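Local coordinates for protein glucuronoarabinoxylan endo-1,4-beta-xylanase (Clostridium papyrosolvens, PDB 4FMV) that probably cleaves internal beta-1,4 linkages of xylan, as a family 30 glycoside hydrolase whose catalytic barrel and attached beta domain are here part of a longer modular protein, at residues Y114-Y117 with A118-L121; L159-K163 with N164-S168; S350-D354 with S355-M359; D237-T240 with G241-M244. All coordinates share one frame; numbering follows the deposited sequence.

Contact 1: residues Y114-Y117 with A118-L121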
ATOM      1  N   TYR A 114     -26.699  -1.335  -9.051  1.00  9.58           N
ATOM      2  CA  TYR A 114     -25.366  -1.907  -9.225  1.00 12.02           C
ATOM      3  C   TYR A 114     -24.821  -1.552 -10.616  1.00 12.60           C
ATOM      4  O   TYR A 114     -23.615  -1.305 -10.783  1.00 11.89           O
ATOM      5  CB  TYR A 114     -25.364  -3.436  -9.036  1.00 13.44           C
ATOM      6  CG  TYR A 114     -25.286  -3.933  -7.604  1.00  8.13           C
ATOM      7  CD1 TYR A 114     -25.821  -3.199  -6.549  1.00 10.02           C
ATOM      8  CD2 TYR A 114     -24.694  -5.171  -7.316  1.00 10.79           C
ATOM      9  CE1 TYR A 114     -25.765  -3.683  -5.236  1.00  7.72           C
ATOM     10  CE2 TYR A 114     -24.620  -5.652  -6.025  1.00 13.07           C
ATOM     11  CZ  TYR A 114     -25.160  -4.916  -4.987  1.00 10.48           C
ATOM     12  OH  TYR A 114     -25.085  -5.422  -3.708  1.00 10.36           O
ATOM     13  N   THR A 115     -25.707  -1.551 -11.610  1.00 11.20           N
ATOM     14  CA  THR A 115     -25.323  -1.216 -12.994  1.00 11.43           C
ATOM     15  C   THR A 115     -24.886   0.253 -13.084  1.00 13.06           C
ATOM     16  O   THR A 115     -23.815   0.562 -13.605  1.00 13.06           O
ATOM     17  CB  THR A 115     -26.482  -1.497 -13.968  1.00 13.96           C
ATOM     18  OG1 THR A 115     -26.721  -2.910 -13.997  1.00 14.29           O
ATOM     19  CG2 THR A 115     -26.154  -1.015 -15.373  1.00 16.39           C
ATOM     20  N   GLU A 116     -25.705   1.146 -12.536  1.00 12.09           N
ATOM     21  CA  GLU A 116     -25.364   2.560 -12.508  1.00 12.44           C
ATOM     22  C   GLU A 116     -24.036   2.785 -11.777  1.00 10.40           C
ATOM     23  O   GLU A 116     -23.205   3.614 -12.190  1.00 10.13           O
ATOM     24  CB  GLU A 116     -26.495   3.393 -11.879  1.00 13.19           C
ATOM     25  CG  GLU A 116     -26.395   4.893 -12.252  1.00 17.77           C
ATOM     26  CD  GLU A 116     -27.487   5.749 -11.623  1.00 20.37           C
ATOM     27  OE1 GLU A 116     -27.151   6.717 -10.910  1.00 23.25           O
ATOM     28  OE2 GLU A 116     -28.678   5.468 -11.852  1.00 21.52           O
ATOM     29  N   TYR A 117     -23.818   2.037 -10.704  1.00  9.97           N
ATOM     30  CA  TYR A 117     -22.597   2.206  -9.918  1.00  9.56           C
ATOM     31  C   TYR A 117     -21.350   1.826 -10.722  1.00 10.80           C
ATOM     32  O   TYR A 117     -20.318   2.502 -10.634  1.00  9.60           O
ATOM     33  CB  TYR A 117     -22.664   1.422  -8.604  1.00  8.31           C
ATOM     34  CG  TYR A 117     -21.478   1.655  -7.680  1.00 10.22           C
ATOM     35  CD1 TYR A 117     -21.136   2.937  -7.253  1.00  7.64           C
ATOM     36  CD2 TYR A 117     -20.712   0.590  -7.212  1.00 10.95           C
ATOM     37  CE1 TYR A 117     -20.071   3.146  -6.403  1.00 10.13           C
ATOM     38  CE2 TYR A 117     -19.638   0.796  -6.364  1.00  9.64           C
ATOM     39  CZ  TYR A 117     -19.323   2.074  -5.967  1.00 11.70           C
ATOM     40  OH  TYR A 117     -18.255   2.283  -5.120  1.00 12.88           O
ATOM     41  N   ALA A 118     -21.446   0.763 -11.516  1.00 10.23           N
ATOM     42  CA  ALA A 118     -20.355   0.389 -12.409  1.00 12.15           C
ATOM     43  C   ALA A 118     -20.114   1.474 -13.458  1.00 12.40           C
ATOM     44  O   ALA A 118     -18.978   1.725 -13.824  1.00 14.24           O
ATOM     45  CB  ALA A 118     -20.638  -0.951 -13.084  1.00 13.11           C
ATOM     46  N   GLN A 119     -21.178   2.103 -13.948  1.00 11.54           N
ATOM     47  CA  GLN A 119     -21.035   3.233 -14.895  1.00 14.99           C
ATOM     48  C   GLN A 119     -20.375   4.439 -14.239  1.00 13.46           C
ATOM     49  O   GLN A 119     -19.578   5.150 -14.847  1.00 15.35           O
ATOM     50  CB  GLN A 119     -22.397   3.657 -15.451  1.00 15.32           C
ATOM     51  CG  GLN A 119     -23.017   2.596 -16.312  1.00 18.73           C
ATOM     52  CD  GLN A 119     -24.426   2.928 -16.719  1.00 24.89           C
ATOM     53  OE1 GLN A 119     -25.108   3.721 -16.070  1.00 25.27           O
ATOM     54  NE2 GLN A 119     -24.879   2.317 -17.805  1.00 29.12           N
ATOM     55  N   TYR A 120     -20.742   4.671 -12.990  1.00 11.97           N
ATOM     56  CA  TYR A 120     -20.122   5.712 -12.180  1.00  9.60           C
ATOM     57  C   TYR A 120     -18.628   5.463 -12.040  1.00  8.42           C
ATOM     58  O   TYR A 120     -17.802   6.342 -12.313  1.00  5.94           O
ATOM     59  CB  TYR A 120     -20.796   5.711 -10.818  1.00  6.94           C
ATOM     60  CG  TYR A 120     -20.191   6.592  -9.744  1.00  9.42           C
ATOM     61  CD1 TYR A 120     -20.346   7.973  -9.776  1.00 10.84           C
ATOM     62  CD2 TYR A 120     -19.520   6.032  -8.659  1.00 10.80           C
ATOM     63  CE1 TYR A 120     -19.827   8.775  -8.766  1.00 12.22           C
ATOM     64  CE2 TYR A 120     -18.993   6.830  -7.646  1.00  9.49           C
ATOM     65  CZ  TYR A 120     -19.153   8.192  -7.705  1.00 10.01           C
ATOM     66  OH  TYR A 120     -18.656   8.989  -6.700  1.00  8.60           O
ATOM     67  N   LEU A 121     -18.264   4.261 -11.602  1.00  7.50           N
ATOM     68  CA  LEU A 121     -16.854   3.906 -11.518  1.00  8.49           C
ATOM     69  C   LEU A 121     -16.168   4.075 -12.880  1.00 12.36           C
ATOM     70  O   LEU A 121     -15.044   4.587 -12.965  1.00 13.55           O
ATOM     71  CB  LEU A 121     -16.691   2.468 -10.999  1.00 11.33           C
ATOM     72  CG  LEU A 121     -17.111   2.293  -9.533  1.00  8.86           C
ATOM     73  CD1 LEU A 121     -16.807   0.884  -9.062  1.00  8.72           C
ATOM     74  CD2 LEU A 121     -16.387   3.324  -8.652  1.00  9.55           C
TER
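Tyr117 is met by two helix neighbours, one over a ring face and one at its rim. Leu121, one turn on, sets CG over one face as a CH-pi contact, 4.3 Å from the ring centroid and displaced toward the rim, while its CD1 lies 3.9 Å from Tyr117 CE2. Tyr120 instead meets the ring rim to rim, neither ring lying over the other: the centroids are 5.9 Å apart, and Tyr117 CE1 is 3.7 Å from Tyr120 CD2. The two planes differ by 22°. With CG of Tyr117 anti to the backbone N (chi1 -175°), the phenol swings beside its own carbonyl and into this position. The setting is an ordinary alpha helix, 114-130, one of those packed round the strands of the (beta/alpha)8 barrel. Its hydrogen bonds run from residue i+4 to i; Leu121 N reaches Tyr117 O at 2.9 Å and nearly straight (173°), and Tyr120 N reaches Glu116 O at 2.8 Å. Polar ends find partners outside this turn: the Tyr117 hydroxyl is hydrogen-bonded to Val140 O, and Glu116 forms salt bridges with Lys59 and with the preceding residue, Lys113. The Tyr120 ring also meets Trp58 edge to face.

Contact 2: residues L159-K163 with N164-S168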
ATOM      1  N   LEU A 159     -19.710 -10.083  -3.545  1.00  9.89           N
ATOM      2  CA  LEU A 159     -19.651 -11.185  -4.517  1.00 11.30           C
ATOM      3  C   LEU A 159     -20.563 -10.921  -5.719  1.00  8.73           C
ATOM      4  O   LEU A 159     -20.140 -11.064  -6.870  1.00  8.49           O
ATOM      5  CB  LEU A 159     -20.009 -12.547  -3.874  1.00 10.34           C
ATOM      6  CG  LEU A 159     -20.077 -13.755  -4.831  1.00 10.60           C
ATOM      7  CD1 LEU A 159     -18.773 -13.957  -5.592  1.00 10.96           C
ATOM      8  CD2 LEU A 159     -20.495 -15.048  -4.128  1.00 10.45           C
ATOM      9  N   ASN A 160     -21.806 -10.521  -5.455  1.00  8.76           N
ATOM     10  CA  ASN A 160     -22.765 -10.297  -6.539  1.00 11.81           C
ATOM     11  C   ASN A 160     -22.244  -9.253  -7.548  1.00 12.82           C
ATOM     12  O   ASN A 160     -22.329  -9.441  -8.764  1.00 11.15           O
ATOM     13  CB  ASN A 160     -24.113  -9.846  -5.981  1.00 10.46           C
ATOM     14  CG  ASN A 160     -24.827 -10.938  -5.225  1.00 11.30           C
ATOM     15  OD1 ASN A 160     -24.534 -12.123  -5.398  1.00 10.12           O
ATOM     16  ND2 ASN A 160     -25.790 -10.547  -4.387  1.00 10.37           N
ATOM     17  N   PHE A 161     -21.693  -8.159  -7.027  1.00 10.89           N
ATOM     18  CA  PHE A 161     -21.160  -7.102  -7.876  1.00  8.40           C
ATOM     19  C   PHE A 161     -19.942  -7.597  -8.661  1.00 11.62           C
ATOM     20  O   PHE A 161     -19.803  -7.356  -9.882  1.00 13.27           O
ATOM     21  CB  PHE A 161     -20.776  -5.883  -7.032  1.00  7.66           C
ATOM     22  CG  PHE A 161     -20.375  -4.697  -7.857  1.00  8.43           C
ATOM     23  CD1 PHE A 161     -21.321  -3.796  -8.295  1.00 10.05           C
ATOM     24  CD2 PHE A 161     -19.060  -4.513  -8.226  1.00  9.68           C
ATOM     25  CE1 PHE A 161     -20.952  -2.716  -9.077  1.00  8.87           C
ATOM     26  CE2 PHE A 161     -18.693  -3.448  -8.991  1.00 10.48           C
ATOM     27  CZ  PHE A 161     -19.647  -2.551  -9.423  1.00 10.84           C
ATOM     28  N   MET A 162     -19.044  -8.265  -7.952  1.00  8.22           N
ATOM     29  CA  MET A 162     -17.868  -8.868  -8.581  1.00 11.23           C
ATOM     30  C   MET A 162     -18.209  -9.863  -9.700  1.00 13.41           C
ATOM     31  O   MET A 162     -17.517  -9.888 -10.719  1.00 13.49           O
ATOM     32  CB  MET A 162     -16.949  -9.514  -7.541  1.00 11.20           C
ATOM     33  CG  MET A 162     -16.203  -8.514  -6.627  1.00 10.10           C
ATOM     34  SD  MET A 162     -15.158  -7.288  -7.476  1.00 11.60           S
ATOM     35  CE  MET A 162     -13.834  -8.334  -8.117  1.00 15.43           C
ATOM     36  N   LYS A 163     -19.248 -10.691  -9.536  1.00 13.63           N
ATOM     37  CA  LYS A 163     -19.651 -11.570 -10.656  1.00 12.77           C
ATOM     38  C   LYS A 163     -20.363 -10.835 -11.794  1.00 15.79           C
ATOM     39  O   LYS A 163     -19.996 -10.974 -12.958  1.00 17.25           O
ATOM     40  CB  LYS A 163     -20.542 -12.748 -10.200  1.00 12.55           C
ATOM     41  CG  LYS A 163     -19.844 -13.769  -9.326  1.00 13.76           C
ATOM     42  CD  LYS A 163     -20.783 -14.923  -8.950  1.00 14.80           C
ATOM     43  CE  LYS A 163     -20.979 -15.893 -10.119  1.00 10.42           C
ATOM     44  NZ  LYS A 163     -21.279 -17.307  -9.643  1.00  9.20           N
ATOM     45  N   ASN A 164     -21.407 -10.087 -11.450  1.00 13.39           N
ATOM     46  CA  ASN A 164     -22.316  -9.536 -12.457  1.00 15.07           C
ATOM     47  C   ASN A 164     -22.033  -8.164 -13.019  1.00 13.72           C
ATOM     48  O   ASN A 164     -22.541  -7.814 -14.069  1.00 12.18           O
ATOM     49  CB  ASN A 164     -23.732  -9.594 -11.910  1.00 16.20           C
ATOM     50  CG  ASN A 164     -24.099 -10.994 -11.514  1.00 19.23           C
ATOM     51  OD1 ASN A 164     -23.697 -11.941 -12.189  1.00 21.64           O
ATOM     52  ND2 ASN A 164     -24.817 -11.149 -10.409  1.00 18.25           N
ATOM     53  N   ASN A 165     -21.179  -7.420 -12.339  1.00 11.31           N
ATOM     54  CA  ASN A 165     -20.953  -6.001 -12.624  1.00 12.81           C
ATOM     55  C   ASN A 165     -19.504  -5.667 -12.971  1.00 14.31           C
ATOM     56  O   ASN A 165     -19.234  -4.917 -13.915  1.00 16.19           O
ATOM     57  CB  ASN A 165     -21.585  -5.067 -11.575  1.00 13.73           C
ATOM     58  CG  ASN A 165     -23.074  -5.301 -11.428  1.00 15.12           C
ATOM     59  OD1 ASN A 165     -23.508  -5.899 -10.449  1.00 15.86           O
ATOM     60  ND2 ASN A 165     -23.872  -4.856 -12.425  1.00 13.37           N
ATOM     61  N   ALA A 166     -18.607  -6.057 -12.081  1.00 12.42           N
ATOM     62  CA  ALA A 166     -17.198  -5.665 -12.152  1.00 13.07           C
ATOM     63  C   ALA A 166     -16.482  -5.992 -13.472  1.00 13.82           C
ATOM     64  O   ALA A 166     -15.501  -5.344 -13.823  1.00 16.06           O
ATOM     65  CB  ALA A 166     -16.444  -6.247 -10.972  1.00 11.57           C
ATOM     66  N   GLY A 167     -16.955  -6.988 -14.202  1.00 12.81           N
ATOM     67  CA  GLY A 167     -16.370  -7.302 -15.498  1.00 15.04           C
ATOM     68  C   GLY A 167     -16.522  -6.190 -16.527  1.00 17.08           C
ATOM     69  O   GLY A 167     -15.799  -6.154 -17.519  1.00 19.40           O
ATOM     70  N   SER A 168     -17.461  -5.276 -16.299  1.00 15.53           N
ATOM     71  CA  SER A 168     -17.732  -4.222 -17.276  1.00 16.56           C
ATOM     72  C   SER A 168     -16.864  -2.990 -16.987  1.00 15.30           C
ATOM     73  O   SER A 168     -16.947  -1.970 -17.685  1.00 14.50           O
ATOM     74  CB  SER A 168     -19.213  -3.851 -17.252  1.00 19.09           C
ATOM     75  OG  SER A 168     -19.532  -3.166 -16.053  1.00 22.37           O
TER
HETATM   76  O   HOH W   1     -19.257  -8.821 -14.710  1.00 21.26           O
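Phe161 carries its ring beside its own carbonyl carbon (chi1 -173°), and Asn165 turns CG beside its backbone N (chi1 -57°); between them these rotations bring CB of Asn165 over the phenyl face, a CH-pi contact with CB 3.6 Å from the ring centroid. The two side chains cross at about a right angle, with ring and amide planes 31° apart, and Asn165 OD1 comes 3.7 Å from Phe161 CD1. Ala166 adds to the apolar patch, its methyl touching Phe161 CE2. The same Ala166 CB lies 3.9 Å from Met162 SD, at the end of a chain bent at chi2 and chi3.

The contact is the C-terminal end of helix 155-164, which in the barrel precedes strand 172-178. Asn164 N still bonds Asn160 O in the regular way, but Phe161 O is shared: Asn165 N and Ala166 N approach it from opposite faces of its plane, each at 2.8 Å. The chain then tightens into a short 3-10 turn, where Asn165 O accepts from both the backbone N and OG of Ser168. Beyond the contact, Lys163 pairs with Asp192, Met162 O takes a hydrogen bond from Asn198, and Phe161 rests on Ala118.

The chemistry implies a change of bonding pattern at the helix end: Phe161 O accepts both the last i+4 bond and an i+5 bond, while a water donates to Lys163 O and accepts from Gly167 N, standing in for the direct i+4 bond between them.

Contact 3: residues S350-D354 with S355-M359; sequences SYVTD and SSRNM
Asp354 and Arg357 close a beta hairpin between strands 347-353 and 360-366, in the beta domain that flanks the barrel. Their backbones are paired both ways: Asp354 N donates to Arg357 O at 3.0 Å, and Arg357 N returns a longer bond to Asp354 O, arriving from above the carbonyl plane. Ser355 and Ser356 form the corners of a type I turn. The side chains repeat the pairing as a salt bridge, side-on for the arginine: Arg357 NE reaches Asp354 OD1 at 3.3 Å, and Arg357 NH2 reaches Asp354 OD2 at 2.8 Å and 175°. Both oxygens lie near the guanidinium plane, yet the arginine comes from above the carboxylate, the two planes being 51° apart. Val352 CG1 sits over one face of the guanidinium, and a water joins Asp354 OD2 to Ser356 OG. Farther along, Thr353 OG1, turned beside its backbone N (chi1 -65°), accepts from Met359 N at 2.8 Å. Helix 282-291 lies against the hairpin: its Gln289 bonds Thr353 OG1 and Tyr351 O, and its Lys282 bonds Asp354 O and Asn358 OD1. Tyr351 stacks with Phe293, and strand 380-387 pairs with strand 347-353 through Thr353 and Ile381.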
ATOM      1  N   SER A 350      24.226   2.924   3.141  1.00 18.09           N
ATOM      2  CA  SER A 350      23.127   2.722   4.060  1.00 15.68           C
ATOM      3  C   SER A 350      22.390   4.023   4.309  1.00 17.96           C
ATOM      4  O   SER A 350      22.927   5.110   4.104  1.00 16.04           O
ATOM      5  CB  SER A 350      23.641   2.176   5.380  1.00 14.66           C
ATOM      6  OG  SER A 350      24.405   3.150   6.050  1.00 16.64           O
ATOM      7  N   TYR A 351      21.152   3.896   4.743  1.00 16.08           N
ATOM      8  CA  TYR A 351      20.319   5.044   5.047  1.00 15.15           C
ATOM      9  C   TYR A 351      19.555   4.638   6.279  1.00 13.53           C
ATOM     10  O   TYR A 351      19.017   3.517   6.316  1.00 13.80           O
ATOM     11  CB  TYR A 351      19.343   5.313   3.900  1.00 16.62           C
ATOM     12  CG  TYR A 351      20.022   5.624   2.587  1.00 18.92           C
ATOM     13  CD1 TYR A 351      20.391   6.926   2.268  1.00 21.51           C
ATOM     14  CD2 TYR A 351      20.310   4.617   1.676  1.00 19.67           C
ATOM     15  CE1 TYR A 351      21.020   7.221   1.078  1.00 22.37           C
ATOM     16  CE2 TYR A 351      20.942   4.906   0.472  1.00 21.21           C
ATOM     17  CZ  TYR A 351      21.298   6.210   0.187  1.00 21.71           C
ATOM     18  OH  TYR A 351      21.909   6.516  -1.006  1.00 21.43           O
ATOM     19  N   VAL A 352      19.485   5.523   7.277  1.00 11.58           N
ATOM     20  CA  VAL A 352      18.916   5.118   8.560  1.00 14.60           C
ATOM     21  C   VAL A 352      17.858   6.074   9.058  1.00 13.80           C
ATOM     22  O   VAL A 352      18.003   7.285   8.930  1.00 15.11           O
ATOM     23  CB  VAL A 352      20.018   4.930   9.647  1.00 17.23           C
ATOM     24  CG1 VAL A 352      20.721   6.231   9.925  1.00 17.83           C
ATOM     25  CG2 VAL A 352      19.422   4.361  10.953  1.00 16.84           C
ATOM     26  N   THR A 353      16.788   5.522   9.620  1.00 11.32           N
ATOM     27  CA  THR A 353      15.782   6.318  10.313  1.00 11.03           C
ATOM     28  C   THR A 353      15.672   5.838  11.767  1.00 13.06           C
ATOM     29  O   THR A 353      15.494   4.646  12.033  1.00 10.70           O
ATOM     30  CB  THR A 353      14.415   6.239   9.627  1.00  6.85           C
ATOM     31  OG1 THR A 353      14.485   6.832   8.316  1.00  9.39           O
ATOM     32  CG2 THR A 353      13.356   6.975  10.448  1.00 10.52           C
ATOM     33  N   ASP A 354      15.806   6.771  12.695  1.00 10.35           N
ATOM     34  CA  ASP A 354      15.675   6.493  14.125  1.00 13.26           C
ATOM     35  C   ASP A 354      15.228   7.789  14.826  1.00 15.44           C
ATOM     36  O   ASP A 354      14.740   8.711  14.154  1.00 12.14           O
ATOM     37  CB  ASP A 354      16.951   5.866  14.729  1.00 12.01           C
ATOM     38  CG  ASP A 354      18.070   6.864  14.929  1.00 14.61           C
ATOM     39  OD1 ASP A 354      17.957   7.994  14.418  1.00 15.10           O
ATOM     40  OD2 ASP A 354      19.071   6.509  15.595  1.00 16.09           O
ATOM     41  N   SER A 355      15.307   7.833  16.157  1.00 16.55           N
ATOM     42  CA  SER A 355      14.857   9.006  16.896  1.00 15.05           C
ATOM     43  C   SER A 355      15.467  10.326  16.399  1.00 16.52           C
ATOM     44  O   SER A 355      14.799  11.348  16.437  1.00 19.06           O
ATOM     45  CB  SER A 355      15.084   8.847  18.407  1.00 17.22           C
ATOM     46  OG  SER A 355      16.463   8.901  18.731  1.00 17.16           O
ATOM     47  N   SER A 356      16.750  10.338  16.038  1.00 16.42           N
ATOM     48  CA  SER A 356      17.372  11.560  15.515  1.00 17.23           C
ATOM     49  C   SER A 356      17.556  11.650  14.001  1.00 18.86           C
ATOM     50  O   SER A 356      17.979  12.694  13.488  1.00 18.10           O
ATOM     51  CB  SER A 356      18.722  11.805  16.194  1.00 18.48           C
ATOM     52  OG  SER A 356      19.664  10.837  15.767  1.00 20.27           O
ATOM     53  N   ARG A 357      17.238  10.590  13.270  1.00 14.59           N
ATOM     54  CA  ARG A 357      17.596  10.590  11.859  1.00 13.41           C
ATOM     55  C   ARG A 357      16.436  10.258  10.939  1.00 14.03           C
ATOM     56  O   ARG A 357      15.617   9.408  11.263  1.00 13.42           O
ATOM     57  CB  ARG A 357      18.770   9.658  11.609  1.00 13.16           C
ATOM     58  CG  ARG A 357      20.065  10.269  12.068  1.00 19.05           C
ATOM     59  CD  ARG A 357      21.168   9.245  12.111  1.00 23.48           C
ATOM     60  NE  ARG A 357      20.938   8.222  13.124  1.00 22.71           N
ATOM     61  CZ  ARG A 357      21.840   7.300  13.439  1.00 22.17           C
ATOM     62  NH1 ARG A 357      23.008   7.299  12.810  1.00 18.11           N
ATOM     63  NH2 ARG A 357      21.575   6.375  14.354  1.00 20.44           N
ATOM     64  N   ASN A 358      16.352  10.968   9.814  1.00 12.39           N
ATOM     65  CA  ASN A 358      15.354  10.667   8.803  1.00 12.83           C
ATOM     66  C   ASN A 358      16.013  10.205   7.513  1.00 16.28           C
ATOM     67  O   ASN A 358      16.524  11.019   6.753  1.00 16.40           O
ATOM     68  CB  ASN A 358      14.530  11.927   8.559  1.00 12.05           C
ATOM     69  CG  ASN A 358      13.618  12.238   9.732  1.00 15.73           C
ATOM     70  OD1 ASN A 358      13.017  11.323  10.321  1.00 13.15           O
ATOM     71  ND2 ASN A 358      13.503  13.526  10.080  1.00 15.72           N
ATOM     72  N   MET A 359      15.967   8.905   7.234  1.00 14.06           N
ATOM     73  CA  MET A 359      16.641   8.398   6.039  1.00 15.30           C
ATOM     74  C   MET A 359      18.021   9.037   5.848  1.00 17.26           C
ATOM     75  O   MET A 359      18.397   9.341   4.721  1.00 19.91           O
ATOM     76  CB  MET A 359      15.813   8.644   4.780  1.00 16.12           C
ATOM     77  CG  MET A 359      14.621   7.731   4.620  1.00 19.29           C
ATOM     78  SD  MET A 359      14.286   7.433   2.870  1.00 30.47           S
ATOM     79  CE  MET A 359      15.918   7.008   2.312  1.00 58.14           C
TER
HETATM   80  O   HOH W   2      20.052   8.653  17.076  1.00 24.45           O

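Contact 4: residues D237-T240 with G241-M244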
ATOM      1  N   ASP A 237       1.651   8.839  15.468  1.00  9.03           N
ATOM      2  CA  ASP A 237       2.614   9.917  15.666  1.00 12.67           C
ATOM      3  C   ASP A 237       4.038   9.423  15.458  1.00 14.71           C
ATOM      4  O   ASP A 237       4.259   8.260  15.100  1.00 17.22           O
ATOM      5  CB  ASP A 237       2.479  10.492  17.075  1.00 14.12           C
ATOM      6  CG  ASP A 237       2.705   9.449  18.140  1.00 18.66           C
ATOM      7  OD1 ASP A 237       3.623   8.625  17.969  1.00 16.43           O
ATOM      8  OD2 ASP A 237       1.967   9.448  19.141  1.00 25.06           O
ATOM      9  N   ASP A 238       4.993  10.313  15.715  1.00 10.35           N
ATOM     10  CA  ASP A 238       6.399  10.048  15.455  1.00 13.19           C
ATOM     11  C   ASP A 238       7.214   9.540  16.651  1.00 12.19           C
ATOM     12  O   ASP A 238       8.449   9.474  16.574  1.00  8.24           O
ATOM     13  CB  ASP A 238       7.062  11.242  14.761  1.00 12.82           C
ATOM     14  CG  ASP A 238       6.433  11.540  13.402  1.00 16.87           C
ATOM     15  OD1 ASP A 238       6.306  10.617  12.567  1.00 11.31           O
ATOM     16  OD2 ASP A 238       6.037  12.697  13.173  1.00 21.94           O
ATOM     17  N   THR A 239       6.550   9.247  17.766  1.00 13.73           N
ATOM     18  CA  THR A 239       7.247   8.666  18.910  1.00 13.58           C
ATOM     19  C   THR A 239       7.934   7.368  18.469  1.00 11.90           C
ATOM     20  O   THR A 239       7.494   6.707  17.536  1.00 13.07           O
ATOM     21  CB  THR A 239       6.307   8.398  20.126  1.00 16.28           C
ATOM     22  OG1 THR A 239       5.322   7.403  19.789  1.00 17.15           O
ATOM     23  CG2 THR A 239       5.607   9.679  20.529  1.00 19.10           C
ATOM     24  N   THR A 240       9.051   7.048  19.103  1.00 12.67           N
ATOM     25  CA  THR A 240       9.824   5.863  18.751  1.00 15.98           C
ATOM     26  C   THR A 240       9.016   4.545  18.731  1.00 14.53           C
ATOM     27  O   THR A 240       9.227   3.701  17.859  1.00 12.12           O
ATOM     28  CB  THR A 240      11.027   5.736  19.672  1.00 21.30           C
ATOM     29  OG1 THR A 240      11.749   6.975  19.647  1.00 24.02           O
ATOM     30  CG2 THR A 240      11.948   4.603  19.196  1.00 21.07           C
ATOM     31  N   GLY A 241       8.089   4.371  19.667  1.00 12.27           N
ATOM     32  CA  GLY A 241       7.274   3.158  19.674  1.00 16.92           C
ATOM     33  C   GLY A 241       6.529   2.957  18.358  1.00 15.37           C
ATOM     34  O   GLY A 241       6.484   1.842  17.832  1.00 15.84           O
ATOM     35  N   ASN A 242       5.936   4.035  17.840  1.00 11.63           N
ATOM     36  CA  ASN A 242       5.215   3.997  16.561  1.00 12.22           C
ATOM     37  C   ASN A 242       6.107   3.934  15.329  1.00  9.47           C
ATOM     38  O   ASN A 242       5.732   3.336  14.338  1.00 13.26           O
ATOM     39  CB  ASN A 242       4.227   5.154  16.442  1.00 11.34           C
ATOM     40  CG  ASN A 242       2.944   4.882  17.204  1.00 15.69           C
ATOM     41  OD1 ASN A 242       2.428   3.762  17.172  1.00 15.36           O
ATOM     42  ND2 ASN A 242       2.437   5.887  17.913  1.00 14.57           N
ATOM     43  N   ILE A 243       7.276   4.565  15.394  1.00 10.73           N
ATOM     44  CA  ILE A 243       8.291   4.388  14.372  1.00 12.65           C
ATOM     45  C   ILE A 243       8.625   2.889  14.246  1.00 14.26           C
ATOM     46  O   ILE A 243       8.696   2.355  13.142  1.00 13.36           O
ATOM     47  CB  ILE A 243       9.575   5.219  14.693  1.00 10.59           C
ATOM     48  CG1 ILE A 243       9.245   6.719  14.716  1.00 11.67           C
ATOM     49  CG2 ILE A 243      10.646   4.978  13.653  1.00 10.40           C
ATOM     50  CD1 ILE A 243       8.408   7.171  13.543  1.00  8.84           C
ATOM     51  N   MET A 244       8.835   2.215  15.379  1.00 13.75           N
ATOM     52  CA  MET A 244       9.131   0.775  15.370  1.00 13.01           C
ATOM     53  C   MET A 244       7.916  -0.080  14.991  1.00 14.42           C
ATOM     54  O   MET A 244       8.037  -1.055  14.245  1.00 11.92           O
ATOM     55  CB  MET A 244       9.661   0.332  16.729  1.00 15.45           C
ATOM     56  CG  MET A 244      11.015   0.946  17.087  1.00 16.23           C
ATOM     57  SD  MET A 244      12.271   0.402  15.920  1.00 16.89           S
ATOM     58  CE  MET A 244      12.399   1.799  14.799  1.00 12.51           C
TER
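Asp237 and Asn242 meet at a carboxylate oxygen gripped three times, a worked example of how one acceptor can organise a helix start. Asp237 OD1 takes ND2 of Asn242 at 3.0 Å, almost straight (174°). The backbone N of Thr239 reaches the same Asp237 OD1 at 3.0 Å. Thr239 OG1 comes closer still, 2.8 Å from Asp237 OD1. The directions differ: Asn242 ND2 and Thr239 N reach Asp237 OD1 from opposite faces of the carboxylate, each well out of its plane, whereas the hydroxyl comes on the syn side, less far out of the plane. Asp237 OD1 lies in the plane of the Asn242 amide, although carboxylate and amide are turned 57° from one another. Asp237 CG sits between its backbone N and carbonyl carbon (chi1 59°), which turns OD1 toward the N-H of Thr239, two residues on, giving an Asx turn. Three donors on one oxygen would probably stabilise its negative charge.

Thr239 is the N-cap residue, but its hydroxyl is given to Asp237 and makes no capping bond. The first helical bonds follow, Ile243 N to Thr239 O at 3.0 Å and Met244 N to Thr240 O at 2.9 Å. Ile243 CG1 lies against Asp238 O, 3.4 Å away.

The turn leads from barrel strand 227-232 into helix 240-255. Helix 282-291 lies alongside: Asp238 forms a salt bridge with its Arg283, and Ile243 packs on Val286. Thr240 touches the loop residues Ser355 and Gln379.

Along the chain the order is contact 1, contact 2, contact 4, contact 3, and in space they form two pairs on opposite sides of the chain's centre. Contacts 1 and 2 have centres about 10 Å apart and touch directly, helix 114-130 against helix 155-164 and the residue after it, with Tyr114 CB 3.4 Å from Asn165 OD1. Contacts 3 and 4 have centres about 13 Å apart, and Ser355 CB lies 4.0 Å from Thr240 OG1. Helix 282-291 packs against both. Roughly 41 to 46 Å separates centres of different pairs, which mark opposite ends of the chain: the helical layer of the barrel at one, the junction of barrel and beta domain at the other.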